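Local coordinates for protein dihydrofolate reductase (Enterococcus faecalis, PDB 4M7U) that probably catalyses the NADPH-dependent reduction of 7,8-dihydrofolate to tetrahydrofolate, a cofactor needed for purine, glycine and DNA precursor synthesis, at residues Ala11-Gln16 with Lys37-Lys42; Leu28-Pro33 with Glu128-Asp133. All coordinates share one frame; numbering follows the deposited sequence.

Interaction 1 of 2, residues Ala11-Gln16 with Lys37-Lys42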
loop_
_atom_site.group_PDB
_atom_site.type_symbol
_atom_site.label_atom_id
_atom_site.label_comp_id
_atom_site.label_asym_id
_atom_site.label_seq_id
_atom_site.Cartn_x
_atom_site.Cartn_y
_atom_site.Cartn_z
ATOM N N ALA A 11 7.738 2.461 1.367
ATOM C CA ALA A 11 7.486 1.387 0.420
ATOM C C ALA A 11 6.019 1.472 0.070
ATOM O O ALA A 11 5.188 1.690 0.954
ATOM C CB ALA A 11 7.780 0.030 1.053
ATOM N N ALA A 12 5.687 1.313 -1.209
ATOM C CA ALA A 12 4.286 1.129 -1.581
ATOM C C ALA A 12 4.055 -0.362 -1.859
ATOM O O ALA A 12 4.854 -1.010 -2.554
ATOM C CB ALA A 12 3.927 1.974 -2.795
ATOM N N ILE A 13 2.984 -0.913 -1.293
ATOM C CA ILE A 13 2.661 -2.325 -1.498
ATOM C C ILE A 13 1.207 -2.493 -1.926
ATOM O O ILE A 13 0.302 -1.880 -1.354
ATOM C CB ILE A 13 2.937 -3.171 -0.238
ATOM C CG1 ILE A 13 2.703 -4.655 -0.537
ATOM C CG2 ILE A 13 2.026 -2.752 0.886
ATOM C CD1 ILE A 13 3.226 -5.576 0.539
ATOM N N TRP A 14 0.973 -3.304 -2.950
ATOM C CA TRP A 14 -0.395 -3.525 -3.393
ATOM C C TRP A 14 -0.492 -4.774 -4.233
ATOM O O TRP A 14 0.525 -5.289 -4.717
ATOM C CB TRP A 14 -0.950 -2.304 -4.153
ATOM C CG TRP A 14 -0.463 -2.145 -5.564
ATOM C CD1 TRP A 14 -1.111 -2.529 -6.711
ATOM C CD2 TRP A 14 0.788 -1.563 -5.978
ATOM N NE1 TRP A 14 -0.337 -2.218 -7.810
ATOM C CE2 TRP A 14 0.824 -1.636 -7.388
ATOM C CE3 TRP A 14 1.862 -0.986 -5.290
ATOM C CZ2 TRP A 14 1.912 -1.131 -8.125
ATOM C CZ3 TRP A 14 2.937 -0.499 -6.016
ATOM C CH2 TRP A 14 2.954 -0.574 -7.427
ATOM N N ALA A 15 -1.722 -5.266 -4.371
ATOM C CA ALA A 15 -2.029 -6.314 -5.330
ATOM C C ALA A 15 -2.987 -5.722 -6.350
ATOM O O ALA A 15 -3.879 -4.935 -5.999
ATOM C CB ALA A 15 -2.662 -7.510 -4.644
ATOM N N GLN A 16 -2.796 -6.085 -7.615
ATOM C CA GLN A 16 -3.720 -5.690 -8.675
ATOM C C GLN A 16 -3.909 -6.837 -9.665
ATOM O O GLN A 16 -3.062 -7.749 -9.732
ATOM C CB GLN A 16 -3.181 -4.462 -9.415
ATOM C CG GLN A 16 -1.916 -4.752 -10.210
ATOM C CD GLN A 16 -1.463 -3.576 -11.030
ATOM O OE1 GLN A 16 -0.994 -2.567 -10.490
ATOM N NE2 GLN A 16 -1.599 -3.692 -12.349
ATOM N N LYS A 37 -0.824 -12.842 3.488
ATOM C CA LYS A 37 0.238 -13.256 4.398
ATOM C C LYS A 37 1.556 -12.539 4.064
ATOM O O LYS A 37 2.255 -12.067 4.963
ATOM C CB LYS A 37 0.381 -14.787 4.427
ATOM C CG LYS A 37 1.492 -15.272 5.336
ATOM C CD LYS A 37 1.399 -16.763 5.662
ATOM C CE LYS A 37 1.451 -17.647 4.417
ATOM N NZ LYS A 37 0.087 -18.064 3.945
ATOM N N PHE A 38 1.874 -12.417 2.776
ATOM C CA PHE A 38 3.044 -11.634 2.370
ATOM C C PHE A 38 2.913 -10.175 2.851
ATOM O O PHE A 38 3.864 -9.568 3.343
ATOM C CB PHE A 38 3.200 -11.669 0.847
ATOM C CG PHE A 38 4.309 -10.789 0.326
ATOM C CD1 PHE A 38 5.628 -11.230 0.331
ATOM C CD2 PHE A 38 4.036 -9.532 -0.184
ATOM C CE1 PHE A 38 6.649 -10.424 -0.149
ATOM C CE2 PHE A 38 5.061 -8.718 -0.674
ATOM C CZ PHE A 38 6.362 -9.164 -0.658
ATOM N N PHE A 39 1.711 -9.633 2.706
ATOM C CA PHE A 39 1.417 -8.256 3.070
ATOM C C PHE A 39 1.622 -8.055 4.571
ATOM O O PHE A 39 2.198 -7.048 5.016
ATOM C CB PHE A 39 -0.027 -7.937 2.675
ATOM C CG PHE A 39 -0.490 -6.563 3.083
ATOM C CD1 PHE A 39 -0.295 -5.475 2.246
ATOM C CD2 PHE A 39 -1.138 -6.366 4.291
ATOM C CE1 PHE A 39 -0.731 -4.217 2.608
ATOM C CE2 PHE A 39 -1.568 -5.101 4.665
ATOM C CZ PHE A 39 -1.367 -4.030 3.821
ATOM N N LYS A 40 1.150 -9.007 5.362
ATOM C CA LYS A 40 1.321 -8.875 6.802
ATOM C C LYS A 40 2.793 -8.925 7.197
ATOM O O LYS A 40 3.215 -8.214 8.108
ATOM C CB LYS A 40 0.484 -9.908 7.564
ATOM C CG LYS A 40 -1.010 -9.591 7.531
ATOM C CD LYS A 40 -1.807 -10.533 8.421
ATOM C CE LYS A 40 -3.278 -10.582 8.021
ATOM N NZ LYS A 40 -4.013 -11.610 8.817
ATOM N N GLU A 41 3.573 -9.739 6.493
ATOM C CA GLU A 41 5.004 -9.842 6.756
ATOM C C GLU A 41 5.703 -8.503 6.529
ATOM O O GLU A 41 6.594 -8.115 7.284
ATOM C CB GLU A 41 5.627 -10.907 5.856
ATOM C CG GLU A 41 7.151 -10.887 5.823
ATOM C CD GLU A 41 7.770 -11.875 6.802
ATOM O OE1 GLU A 41 7.328 -13.049 6.824
ATOM O OE2 GLU A 41 8.697 -11.478 7.545
ATOM N N LYS A 42 5.274 -7.788 5.494
ATOM C CA LYS A 42 5.896 -6.522 5.112
ATOM C C LYS A 42 5.458 -5.343 5.984
ATOM O O LYS A 42 6.172 -4.345 6.094
ATOM C CB LYS A 42 5.600 -6.211 3.638
ATOM C CG LYS A 42 6.389 -7.043 2.627
ATOM C CD LYS A 42 7.832 -6.529 2.508
ATOM C CE LYS A 42 8.548 -7.151 1.299
ATOM N NZ LYS A 42 9.638 -8.115 1.645
#

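Interaction 2 of 2, residues Leu28-Pro33 with Glu128-Asp133. With NAP (NADP nicotinamide-adenine-dinucleotide phosphate), chain B.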
loop_
_atom_site.group_PDB
_atom_site.type_symbol
_atom_site.label_atom_id
_atom_site.label_comp_id
_atom_site.label_asym_id
_atom_site.label_seq_id
_atom_site.Cartn_x
_atom_site.Cartn_y
_atom_site.Cartn_z
ATOM N N LEU A 28 -11.648 -5.803 -1.614
ATOM C CA LEU A 28 -10.882 -6.532 -2.628
ATOM C C LEU A 28 -11.801 -7.417 -3.467
ATOM O O LEU A 28 -12.640 -8.132 -2.923
ATOM C CB LEU A 28 -9.812 -7.409 -1.981
ATOM C CG LEU A 28 -8.565 -6.695 -1.484
ATOM C CD1 LEU A 28 -7.569 -7.701 -0.916
ATOM C CD2 LEU A 28 -7.949 -5.885 -2.615
ATOM N N PRO A 29 -11.654 -7.369 -4.801
ATOM C CA PRO A 29 -12.548 -8.188 -5.628
ATOM C C PRO A 29 -12.110 -9.635 -5.766
ATOM O O PRO A 29 -12.778 -10.397 -6.459
ATOM C CB PRO A 29 -12.530 -7.482 -6.987
ATOM C CG PRO A 29 -11.270 -6.703 -7.003
ATOM C CD PRO A 29 -10.934 -6.352 -5.582
ATOM N N TRP A 30 -11.022 -10.015 -5.108
ATOM C CA TRP A 30 -10.552 -11.402 -5.149
ATOM C C TRP A 30 -10.169 -11.835 -3.753
ATOM O O TRP A 30 -10.070 -11.016 -2.841
ATOM C CB TRP A 30 -9.306 -11.533 -6.030
ATOM C CG TRP A 30 -8.248 -10.570 -5.597
ATOM C CD1 TRP A 30 -7.402 -10.703 -4.537
ATOM C CD2 TRP A 30 -7.960 -9.301 -6.190
ATOM N NE1 TRP A 30 -6.598 -9.597 -4.437
ATOM C CE2 TRP A 30 -6.912 -8.730 -5.440
ATOM C CE3 TRP A 30 -8.472 -8.605 -7.284
ATOM C CZ2 TRP A 30 -6.371 -7.479 -5.762
ATOM C CZ3 TRP A 30 -7.925 -7.368 -7.599
ATOM C CH2 TRP A 30 -6.894 -6.816 -6.835
ATOM N N HIS A 31 -9.918 -13.124 -3.587
ATOM C CA HIS A 31 -9.329 -13.590 -2.350
ATOM C C HIS A 31 -8.077 -14.372 -2.722
ATOM O O HIS A 31 -8.126 -15.288 -3.542
ATOM C CB HIS A 31 -10.322 -14.446 -1.556
ATOM C CG HIS A 31 -9.814 -14.882 -0.214
ATOM N ND1 HIS A 31 -9.158 -14.024 0.652
ATOM C CD2 HIS A 31 -9.865 -16.080 0.413
ATOM C CE1 HIS A 31 -8.829 -14.683 1.750
ATOM N NE2 HIS A 31 -9.244 -15.931 1.632
ATOM N N LEU A 32 -6.948 -13.976 -2.147
ATOM C CA LEU A 32 -5.673 -14.625 -2.407
ATOM C C LEU A 32 -4.877 -14.649 -1.103
ATOM O O LEU A 32 -4.028 -13.778 -0.879
ATOM C CB LEU A 32 -4.901 -13.864 -3.501
ATOM C CG LEU A 32 -3.658 -14.522 -4.100
ATOM C CD1 LEU A 32 -4.066 -15.786 -4.874
ATOM C CD2 LEU A 32 -2.931 -13.534 -5.037
ATOM N N PRO A 33 -5.157 -15.645 -0.234
ATOM C CA PRO A 33 -4.581 -15.737 1.121
ATOM C C PRO A 33 -3.067 -15.573 1.198
ATOM O O PRO A 33 -2.596 -14.914 2.139
ATOM C CB PRO A 33 -4.955 -17.160 1.572
ATOM C CG PRO A 33 -6.211 -17.479 0.816
ATOM C CD PRO A 33 -6.118 -16.738 -0.499
ATOM N N GLU A 128 -5.439 -12.525 -13.863
ATOM C CA GLU A 128 -6.846 -12.844 -14.010
ATOM C C GLU A 128 -7.541 -11.498 -14.061
ATOM O O GLU A 128 -6.974 -10.476 -13.637
ATOM C CB GLU A 128 -7.349 -13.683 -12.824
ATOM C CG GLU A 128 -8.719 -14.343 -13.029
ATOM C CD GLU A 128 -8.950 -14.750 -14.477
ATOM O OE1 GLU A 128 -8.606 -15.894 -14.835
ATOM O OE2 GLU A 128 -9.462 -13.922 -15.266
ATOM N N THR A 129 -8.755 -11.472 -14.596
ATOM C CA THR A 129 -9.504 -10.217 -14.623
ATOM C C THR A 129 -10.713 -10.293 -13.704
ATOM O O THR A 129 -11.420 -11.302 -13.678
ATOM C CB THR A 129 -9.958 -9.825 -16.040
ATOM O OG1 THR A 129 -10.829 -10.832 -16.558
ATOM C CG2 THR A 129 -8.775 -9.679 -16.945
ATOM N N PHE A 130 -10.935 -9.223 -12.948
ATOM C CA PHE A 130 -12.078 -9.133 -12.039
ATOM C C PHE A 130 -12.835 -7.831 -12.303
ATOM O O PHE A 130 -12.329 -6.927 -12.990
ATOM C CB PHE A 130 -11.614 -9.167 -10.578
ATOM C CG PHE A 130 -10.776 -10.376 -10.227
ATOM C CD1 PHE A 130 -9.416 -10.404 -10.505
ATOM C CD2 PHE A 130 -11.351 -11.480 -9.620
ATOM C CE1 PHE A 130 -8.632 -11.527 -10.181
ATOM C CE2 PHE A 130 -10.579 -12.597 -9.284
ATOM C CZ PHE A 130 -9.217 -12.615 -9.567
ATOM N N GLU A 131 -14.045 -7.733 -11.763
ATOM C CA GLU A 131 -14.833 -6.510 -11.888
ATOM C C GLU A 131 -14.490 -5.628 -10.704
ATOM O O GLU A 131 -14.506 -6.084 -9.553
ATOM C CB GLU A 131 -16.343 -6.815 -11.903
ATOM C CG GLU A 131 -16.836 -7.433 -13.212
ATOM C CD GLU A 131 -18.344 -7.701 -13.244
ATOM O OE1 GLU A 131 -19.085 -7.256 -12.328
ATOM O OE2 GLU A 131 -18.784 -8.367 -14.208
ATOM N N GLY A 132 -14.154 -4.376 -10.990
ATOM C CA GLY A 132 -13.855 -3.420 -9.946
ATOM C C GLY A 132 -14.128 -2.012 -10.429
ATOM O O GLY A 132 -14.411 -1.803 -11.618
ATOM N N ASP A 133 -14.031 -1.044 -9.518
ATOM C CA ASP A 133 -14.320 0.343 -9.854
ATOM C C ASP A 133 -13.117 1.239 -9.557
ATOM O O ASP A 133 -13.132 2.427 -9.881
ATOM C CB ASP A 133 -15.540 0.826 -9.073
ATOM C CG ASP A 133 -15.405 0.567 -7.580
ATOM O OD1 ASP A 133 -14.288 0.747 -7.058
ATOM O OD2 ASP A 133 -16.399 0.161 -6.931
HETATM P PA NAP B . -8.320 6.221 -1.151
HETATM O O1A NAP B . -6.987 6.664 -1.831
HETATM O O2A NAP B . -8.141 4.978 -0.300
HETATM O O5B NAP B . -8.815 7.356 -0.192
HETATM C C5B NAP B . -9.072 8.635 -0.693
HETATM C C4B NAP B . -9.261 9.620 0.417
HETATM O O4B NAP B . -8.111 9.741 1.369
HETATM C C3B NAP B . -9.769 11.018 0.157
HETATM O O3B NAP B . -11.041 11.237 -0.326
HETATM C C2B NAP B . -9.346 11.731 1.385
HETATM O O2B NAP B . -10.147 11.688 2.509
HETATM C C1B NAP B . -7.925 11.212 1.434
HETATM N N9A NAP B . -6.649 11.776 1.119
HETATM C C8A NAP B . -5.869 11.360 0.121
HETATM N N7A NAP B . -4.783 12.277 0.025
HETATM C C5A NAP B . -4.969 13.271 0.987
HETATM C C6A NAP B . -4.208 14.401 1.316
HETATM N N6A NAP B . -2.995 14.681 0.594
HETATM N N1A NAP B . -4.634 15.189 2.299
HETATM C C2A NAP B . -5.786 14.912 2.991
HETATM N N3A NAP B . -6.545 13.791 2.664
HETATM C C4A NAP B . -6.110 13.002 1.669
HETATM O O3 NAP B . -9.475 6.005 -2.209
HETATM P PN NAP B . -9.275 5.626 -3.736
HETATM O O1N NAP B . -8.667 6.842 -4.504
HETATM O O2N NAP B . -8.386 4.416 -3.925
HETATM O O5D NAP B . -10.725 5.250 -4.248
HETATM C C5D NAP B . -11.624 4.739 -3.292
HETATM C C4D NAP B . -13.106 4.984 -3.507
HETATM O O4D NAP B . -13.553 5.798 -4.663
HETATM C C3D NAP B . -14.115 3.845 -3.354
HETATM O O3D NAP B . -14.972 3.858 -2.341
HETATM C C2D NAP B . -14.704 3.666 -4.725
HETATM O O2D NAP B . -15.920 3.040 -4.906
HETATM C C1D NAP B . -14.454 4.963 -5.468
HETATM N N1N NAP B . -14.509 5.150 -6.897
HETATM C C2N NAP B . -15.666 4.964 -7.758
HETATM C C3N NAP B . -15.588 5.325 -9.247
HETATM C C7N NAP B . -16.853 5.769 -9.888
HETATM O O7N NAP B . -17.611 6.481 -9.243
HETATM N N7N NAP B . -17.355 5.058 -11.018
HETATM C C4N NAP B . -14.216 5.541 -9.933
HETATM C C5N NAP B . -13.003 5.422 -8.971
HETATM C C6N NAP B . -13.192 5.074 -7.483
HETATM P P2B NAP B . -11.282 12.768 2.639
HETATM O O1X NAP B . -12.265 12.630 1.431
HETATM O O2X NAP B . -12.065 12.475 3.956
HETATM O O3X NAP B . -10.652 14.141 2.643
#

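Interaction 1 of 2, residues Ala11-Gln16 with Lys37-Lys42
Ile13 of strand 11-16 faces Phe39 of helix 37-42 with their CA atoms 7.6 Å apart, and the two segments run almost exactly antiparallel, their axes at 172° and 9.8 Å apart. Ile13 carries the strand's whole share of the packing, with both branches of its side chain in use. CG1 lies anti to the backbone N (chi1 -175°) and the chain stays extended to its end, which pushes CD1 out to the helix. There Ile13 CD1 lies 3.8 Å from Phe38 CE2 and 4.0 Å from Lys42 CB, and it touches the near side of the Phe39 ring as well. The other branch makes the closer approach to Phe39, Ile13 CG2 standing 3.6 Å from Phe39 CE1. Each ring is met obliquely, and the branched isoleucine can touch both phenylalanines at once, CD1 reaching both rings and CG2 that of Phe39.

Lys42 is used for its hydrocarbon: Lys42 CG lies 3.8 Å above the plane of the Phe38 ring, offset toward its rim, while the bent chain carries the amino end away from the strand. A long amphipathic residue suits this border of the helix. Beyond the contact, Phe38 meets the ring of Tyr164 and Phe39 touches Leu63. Trp14 points to the other side of the strand, where its ring stacks on Phe136 and Trp14 NE1 gives a straight hydrogen bond (2.8 Å) to Gln16 OE1, in the carbonyl plane and on a lone pair.

This is helix-on-sheet packing of the dihydrofolate reductase fold, helix 33-43 lying against central strand 9-17. No hydrogen bond or salt bridge joins the two segments, and their cohesion therefore rests on close-fitting apolar surfaces.

Interaction 2 of 2, residues Leu28-Pro33 with Glu128-Asp133
Phe130 gives up the most surface here, its ring lying against the side chain of Trp30 and the carbonyl of Pro29, both on the same side of its plane. The CB of Trp30 sits over that face of the Phe130 ring, 3.9 Å from its centroid and 24° off the normal, a CH-pi contact in which the methylene leans toward the CE2 and CZ rim. Trp30 CG takes the position between its own backbone N and carbonyl carbon (chi1 54°), which brings the indole round beside the phenylalanine as well: Trp30 CE3 comes to 3.8 Å from Phe130 CD1. The planes of the two rings meet obliquely at 54°, with the centroid of the six-membered indole ring 5.5 Å from that of Phe130.

Pro29 meets the CB and CD2 side of the same residue. Pro29 O approaches Phe130 CD2 at 3.6 Å, and Pro29 CB lies 4.1 Å from Phe130 CB. Pro29 CB also rests 3.5 Å from Glu131 O. A compact, rigid proline suits such close passage along a backbone; its CD also covers part of one face of the neighbouring indole.

Both segments are loops of the dihydrofolate reductase fold, one leading from strand 21-23 into helix 33-43, with Leu32 at the N-cap position, the other joining strands 120-126 and 134-135. Trp30 belongs to the NADP pocket and reaches inward to Ile126, whereas Phe130 lies farther out, its ring edge-to-face with Tyr160. The backbone N of Phe130 is bound by Asp17 OD2 and its O by Gln19 NE2, which helps fix where the ring is presented. At the far end of 128-133, Asp133 O comes 3.1 Å from C5N of the cofactor's nicotinamide ring, and Asp133 OD2 accepts a hydrogen bond from Glu25 N.

Overall arrangement
Both contacts are partly buried. Interaction 1 is the deeper, its centre about 7 Å from that of the chain, and packs a regular helix against the central sheet around buried Ile13; interaction 2, about 16 Å out and nearer the surface, joins two irregular loops, one running on to the nicotinamide at Asp133, with Trp30 as its buried member. Neither has a hydrogen bond between its segments. The first relies on a branched aliphatic residue against two rings, the second on a methylene over one ring face, an oblique ring pair and a proline beside a carbonyl. They touch where Trp30 packs with CZ2 on Ala15 O and CH2 on Gln16 CA. Helix 33-43, used by 37-42, begins at the end of 28-33.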